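Side-chain contacts in sterol regulatory element-binding protein cleavage-activating protein (Schizosaccharomyces pombe, PDB 4YHC), which escorts the transcription factor precursor Sre1 for processing when sterol or oxygen is low, and is represented here by its cytoplasmic WD40 domain: residues I36-S39 against E40-T44; S90-K94 against D95-I99; V142-S145 against S146-Q150. The protein carries 9 engineered substitutions. All coordinates share one frame; numbering follows the deposited sequence.

Contact 1: residues I36-S39 against E40-T44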
# COMPACT_ATOMS: atom_id res chain seq x y z
N ILE A 36 -7.18 1.03 -7.69
CA ILE A 36 -7.78 1.11 -6.38
C ILE A 36 -6.80 1.72 -5.36
O ILE A 36 -5.57 1.68 -5.54
CB ILE A 36 -8.26 -0.26 -5.91
CG1 ILE A 36 -7.10 -1.31 -5.92
CG2 ILE A 36 -9.45 -0.73 -6.75
CD1 ILE A 36 -7.47 -2.58 -5.25
N ALA A 37 -7.34 2.29 -4.28
CA ALA A 37 -6.51 2.90 -3.27
C ALA A 37 -7.20 2.87 -1.92
O ALA A 37 -8.40 2.72 -1.84
CB ALA A 37 -6.18 4.35 -3.68
N VAL A 38 -6.42 2.99 -0.86
CA VAL A 38 -6.97 3.00 0.46
C VAL A 38 -6.24 4.00 1.31
O VAL A 38 -5.05 4.23 1.14
CB VAL A 38 -6.94 1.58 1.06
CG1 VAL A 38 -5.54 1.21 1.43
CG2 VAL A 38 -7.82 1.50 2.28
N SER A 39 -6.94 4.62 2.25
CA SER A 39 -6.29 5.60 3.07
C SER A 39 -5.33 4.93 4.02
O SER A 39 -5.49 3.75 4.42
CB SER A 39 -7.31 6.48 3.85
OG SER A 39 -8.24 5.77 4.63
N GLU A 40 -4.38 5.73 4.46
CA GLU A 40 -3.34 5.26 5.39
C GLU A 40 -3.87 4.70 6.67
O GLU A 40 -3.22 3.87 7.23
CB GLU A 40 -2.42 6.40 5.78
CG GLU A 40 -0.96 6.00 5.77
CD GLU A 40 -0.32 6.40 4.46
OE1 GLU A 40 0.12 5.47 3.73
OE2 GLU A 40 -0.30 7.64 4.15
N ASN A 41 -5.01 5.18 7.15
CA ASN A 41 -5.64 4.68 8.36
C ASN A 41 -6.58 3.55 8.04
O ASN A 41 -7.19 3.04 8.93
CB ASN A 41 -6.38 5.81 9.16
CG ASN A 41 -7.62 6.36 8.44
OD1 ASN A 41 -7.81 6.13 7.24
ND2 ASN A 41 -8.43 7.15 9.16
N TYR A 42 -6.61 3.09 6.79
CA TYR A 42 -7.48 1.98 6.35
C TYR A 42 -8.96 2.25 6.52
O TYR A 42 -9.76 1.36 6.54
CB TYR A 42 -7.05 0.65 6.97
CG TYR A 42 -5.63 0.31 6.60
CD1 TYR A 42 -5.32 -0.14 5.34
CD2 TYR A 42 -4.57 0.52 7.50
CE1 TYR A 42 -4.02 -0.44 4.98
CE2 TYR A 42 -3.25 0.26 7.14
CZ TYR A 42 -2.98 -0.22 5.89
OH TYR A 42 -1.69 -0.47 5.50
N LYS A 43 -9.36 3.52 6.58
CA LYS A 43 -10.78 3.78 6.71
C LYS A 43 -11.52 3.86 5.39
O LYS A 43 -12.70 3.43 5.29
CB LYS A 43 -10.98 5.08 7.50
CG LYS A 43 -12.41 5.55 7.61
CD LYS A 43 -12.43 6.60 8.72
CE LYS A 43 -12.14 7.95 8.16
NZ LYS A 43 -13.41 8.42 7.62
N THR A 44 -10.85 4.40 4.37
CA THR A 44 -11.53 4.82 3.16
C THR A 44 -10.87 4.19 1.96
O THR A 44 -9.66 4.23 1.83
CB THR A 44 -11.53 6.35 3.01
OG1 THR A 44 -12.15 6.98 4.13
CG2 THR A 44 -12.35 6.81 1.76

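Contact 2: residues S90-K94 against D95-I99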
# COMPACT_ATOMS: atom_id res chain seq x y z
N SER A 90 -7.90 13.86 -3.40
CA SER A 90 -7.36 14.75 -4.43
C SER A 90 -7.37 14.06 -5.73
O SER A 90 -6.78 12.99 -5.84
CB SER A 90 -5.91 15.18 -4.19
OG SER A 90 -5.06 14.05 -4.00
N LEU A 91 -8.03 14.65 -6.72
CA LEU A 91 -8.09 14.13 -8.08
C LEU A 91 -7.31 15.10 -9.00
O LEU A 91 -7.49 16.30 -8.91
CB LEU A 91 -9.52 14.04 -8.54
CG LEU A 91 -10.55 13.16 -7.85
CD1 LEU A 91 -11.89 13.35 -8.54
CD2 LEU A 91 -10.11 11.71 -7.93
N PHE A 92 -6.49 14.57 -9.88
CA PHE A 92 -5.73 15.38 -10.80
C PHE A 92 -6.10 15.01 -12.21
O PHE A 92 -5.94 13.83 -12.62
CB PHE A 92 -4.21 15.14 -10.63
CG PHE A 92 -3.63 15.80 -9.42
CD1 PHE A 92 -3.91 15.32 -8.15
CD2 PHE A 92 -2.76 16.91 -9.55
CE1 PHE A 92 -3.41 15.94 -7.03
CE2 PHE A 92 -2.25 17.51 -8.44
CZ PHE A 92 -2.59 17.05 -7.18
N SER A 93 -6.59 15.98 -12.96
CA SER A 93 -6.70 15.83 -14.42
C SER A 93 -5.40 16.31 -15.06
O SER A 93 -4.41 16.56 -14.33
CB SER A 93 -7.91 16.63 -14.93
OG SER A 93 -7.72 18.03 -14.69
N LYS A 94 -5.34 16.44 -16.39
CA LYS A 94 -4.14 16.92 -17.03
C LYS A 94 -3.76 18.35 -16.62
O LYS A 94 -2.58 18.67 -16.58
CB LYS A 94 -4.22 16.80 -18.57
CG LYS A 94 -5.25 17.70 -19.24
CD LYS A 94 -5.37 17.45 -20.76
CE LYS A 94 -6.68 18.05 -21.29
NZ LYS A 94 -7.09 17.56 -22.64
N ASP A 95 -4.75 19.20 -16.31
CA ASP A 95 -4.47 20.59 -15.94
C ASP A 95 -5.10 21.08 -14.66
O ASP A 95 -4.88 22.23 -14.28
CB ASP A 95 -4.86 21.56 -17.08
CG ASP A 95 -6.30 21.46 -17.50
OD1 ASP A 95 -7.18 21.12 -16.69
OD2 ASP A 95 -6.56 21.74 -18.69
N THR A 96 -5.85 20.23 -13.96
CA THR A 96 -6.59 20.71 -12.77
C THR A 96 -6.54 19.73 -11.62
O THR A 96 -6.64 18.50 -11.82
CB THR A 96 -8.04 20.96 -13.18
OG1 THR A 96 -8.05 21.61 -14.46
CG2 THR A 96 -8.79 21.80 -12.18
N LEU A 97 -6.42 20.26 -10.41
CA LEU A 97 -6.60 19.46 -9.23
C LEU A 97 -7.88 19.85 -8.50
O LEU A 97 -8.30 21.04 -8.47
CB LEU A 97 -5.36 19.52 -8.33
CG LEU A 97 -5.14 20.72 -7.44
CD1 LEU A 97 -5.74 20.61 -6.05
CD2 LEU A 97 -3.63 20.92 -7.30
N PHE A 98 -8.51 18.82 -7.97
CA PHE A 98 -9.77 18.95 -7.30
C PHE A 98 -9.66 18.30 -5.94
O PHE A 98 -9.26 17.16 -5.84
CB PHE A 98 -10.82 18.20 -8.11
CG PHE A 98 -10.92 18.56 -9.58
CD1 PHE A 98 -10.19 17.90 -10.53
CD2 PHE A 98 -11.89 19.47 -10.03
CE1 PHE A 98 -10.33 18.14 -11.88
CE2 PHE A 98 -12.06 19.71 -11.40
CZ PHE A 98 -11.26 19.06 -12.33
N ILE A 99 -10.08 18.98 -4.89
CA ILE A 99 -10.01 18.47 -3.53
C ILE A 99 -11.43 18.32 -3.03
O ILE A 99 -12.15 19.36 -2.88
CB ILE A 99 -9.30 19.43 -2.55
CG1 ILE A 99 -7.88 19.76 -3.02
CG2 ILE A 99 -9.35 18.88 -1.13
CD1 ILE A 99 -6.97 18.59 -3.23

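Contact 3: residues V142-S145 against S146-Q150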
# COMPACT_ATOMS: atom_id res chain seq x y z
N VAL A 142 3.43 16.45 -5.53
CA VAL A 142 3.20 15.97 -6.85
C VAL A 142 4.52 15.64 -7.48
O VAL A 142 5.38 16.52 -7.65
CB VAL A 142 2.49 17.05 -7.70
CG1 VAL A 142 2.22 16.54 -9.10
CG2 VAL A 142 1.18 17.39 -7.04
N VAL A 143 4.70 14.38 -7.82
CA VAL A 143 5.93 13.89 -8.37
C VAL A 143 5.72 13.49 -9.81
O VAL A 143 4.82 12.70 -10.14
CB VAL A 143 6.51 12.68 -7.58
CG1 VAL A 143 7.84 12.23 -8.16
CG2 VAL A 143 6.69 13.03 -6.10
N GLU A 144 6.61 14.00 -10.68
CA GLU A 144 6.55 13.70 -12.10
C GLU A 144 7.65 12.78 -12.52
O GLU A 144 8.77 12.86 -12.05
CB GLU A 144 6.64 14.97 -12.92
CG GLU A 144 5.41 15.85 -12.85
CD GLU A 144 5.59 17.11 -13.65
OE1 GLU A 144 5.74 16.98 -14.91
OE2 GLU A 144 5.61 18.22 -13.03
N SER A 145 7.33 11.86 -13.40
CA SER A 145 8.38 10.93 -13.86
C SER A 145 9.56 11.65 -14.50
O SER A 145 10.67 11.12 -14.54
CB SER A 145 7.78 9.96 -14.83
OG SER A 145 6.83 10.68 -15.58
N SER A 146 9.31 12.88 -14.95
CA SER A 146 10.30 13.79 -15.50
C SER A 146 11.41 14.13 -14.50
O SER A 146 12.50 14.48 -14.91
CB SER A 146 9.61 15.08 -16.00
OG SER A 146 9.27 15.96 -14.92
N GLY A 147 11.16 14.01 -13.21
CA GLY A 147 12.15 14.38 -12.22
C GLY A 147 11.79 15.64 -11.48
O GLY A 147 12.50 16.05 -10.60
N GLU A 148 10.65 16.21 -11.83
CA GLU A 148 10.08 17.39 -11.18
C GLU A 148 9.26 17.00 -9.93
O GLU A 148 8.46 16.08 -10.00
CB GLU A 148 9.17 18.04 -12.21
CG GLU A 148 9.13 19.53 -12.25
CD GLU A 148 9.17 20.07 -13.67
OE1 GLU A 148 9.21 19.24 -14.62
OE2 GLU A 148 9.18 21.32 -13.84
N ILE A 149 9.49 17.67 -8.81
CA ILE A 149 8.69 17.50 -7.63
C ILE A 149 8.18 18.85 -7.18
O ILE A 149 8.99 19.74 -6.84
CB ILE A 149 9.52 16.94 -6.47
CG1 ILE A 149 10.08 15.59 -6.83
CG2 ILE A 149 8.68 16.82 -5.21
CD1 ILE A 149 11.11 15.12 -5.86
N GLN A 150 6.85 18.96 -7.08
CA GLN A 150 6.16 20.15 -6.60
C GLN A 150 5.51 19.91 -5.27
O GLN A 150 4.86 18.86 -5.01
CB GLN A 150 5.10 20.61 -7.59
CG GLN A 150 5.61 20.74 -9.01
CD GLN A 150 4.56 21.15 -10.00
OE1 GLN A 150 3.72 21.98 -9.71
NE2 GLN A 150 4.62 20.57 -11.20

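Contact 1: residues I36-S39 against E40-T44
The hydroxyl of S39 makes two bonds: OG donates to OD1 of N41 at 2.7 Å, and accepts from the backbone of T44, N of T44 lying 3.0 Å from OG. It reaches both because it stands between its own backbone N and carbonyl carbon (chi1 54°), turned into the loop. The bond to N41 runs almost straight out from the amide C=O, and the same OD1 takes a second donor, N of K43 at 3.1 Å, from above the amide plane; this closes an Asx turn. Two bonds on OD1, with the one from ND2 to O of Q85, probably hold the N41 amide in place. The main chain is folded by a type I turn from S39 to Y42, in which N of Y42 lies 2.7 Å from O of S39. That carbonyl oxygen also sits over one face of the Y42 ring, toward its rim. At the mouth of the loop, N of S39 donates to O of T44 at 2.8 Å, and CA of V38 makes a CA-H...O contact to the same oxygen. V38 sends CG1 obliquely to CD1 of Y42 at 4.1 Å, while its CG2 lies beside the carbonyl of T44. The loop joins strands 33-38 and 44-49 in what is predicted to be the first WD repeat. Beyond it, V38 packs on L442 and V444 of strand 441-445, S39 and T44 on L82 of strand 79-82. Toward the latter sheet, T44 OG1 bonds to O of G86 and K43 NZ forms a salt bridge with E103.

Contact 2: residues S90-K94 against D95-I99
F92 and L97 stand side by side on a non-hydrogen-bonded pair, with CB of L97 over one face of the F92 ring in a CH-pi contact, 3.9 Å from the centroid and 16° off the ring normal. CD2 of L97 reaches the same ring near CE2 and CZ. With F92 replaced by an alanine, CB and CD2 of L97 would probably lose the ring they lie against, and a gap would open there. S90 and I99 share this side of the hairpin, CD1 of I99 touching CB of S90 at 3.7 Å. L91 and F98 occupy the other side, CB of L91 4.4 Å from CB of F98; the F98 ring turns an edge to O of L91 and takes CG2 of T96 over a face. Two backbone bonds pair L91 with F98. At the turn, OG of S93, between its N and carbonyl carbon (chi1 64°), accepts from N of T96 at 3.0 Å, while N of S93 donates to O of T96. The hairpin forms the two middle strands of its four-stranded sheet: L97 packs on L109 of strand 106-112, and F92 meets the next sheet at L121, V123, L140 and V142.

Contact 3: residues V142-S145 against S146-Q150
Backbone hydrogen bonds zip E144 to E148 and V142 to Q150: N of E144 donates to O of E148, and V142 and Q150 exchange a pair, all at 2.9 Å. A type I turn from E144 to G147 closes the hairpin, N of G147 bonding to O of E144. G147 has a positive phi (109°), where a side chain would jam against the preceding carbonyl oxygen. Among polar side chains, Q150 crosses E144 obliquely, its amide plane 60° from the carboxylate, and NE2 of Q150 bonds weakly to OE2 of E144 at 3.1 Å. OE1 of E144 bonds to S119 OG. E144 and E148 lie alongside, their carboxylate planes nearly parallel, 7° apart, OE2 of E144 4.1 Å from OE1 of E148; this like-charge pair is probably eased by K116, a long, weak ion-pair partner of both. OG of S146 weakly accepts from N of E148 and weakly donates to its OE1. Apolar contact is lighter: away from Q150, CG1 of V143 meets CG1 of I149 at 4.3 Å. This is a 3:5 beta hairpin, a type I turn followed by a G1 beta bulge at G147, joining the two middle strands of a WD40 propeller blade.

Overall arrangement
From the N terminus, the three contacts follow in series, none nesting in or crossing another. Contact 1 closes the loop between strands 33-38 and 44-49 in the predicted first WD repeat. Contacts 2 and 3 each close the hairpin between the two middle strands of a four-stranded sheet, in the predicted second and third repeats. The centres of contacts 1 and 2 are about 19 Å apart, and their nearest atoms about 9 Å. Contacts 2 and 3 touch directly, where CE2 of F92 packs on CG2 of V142 at 3.7 Å, joining successive sheets of the propeller. Contact 1 touches neither; its loop lies against the sheet that carries contact 2.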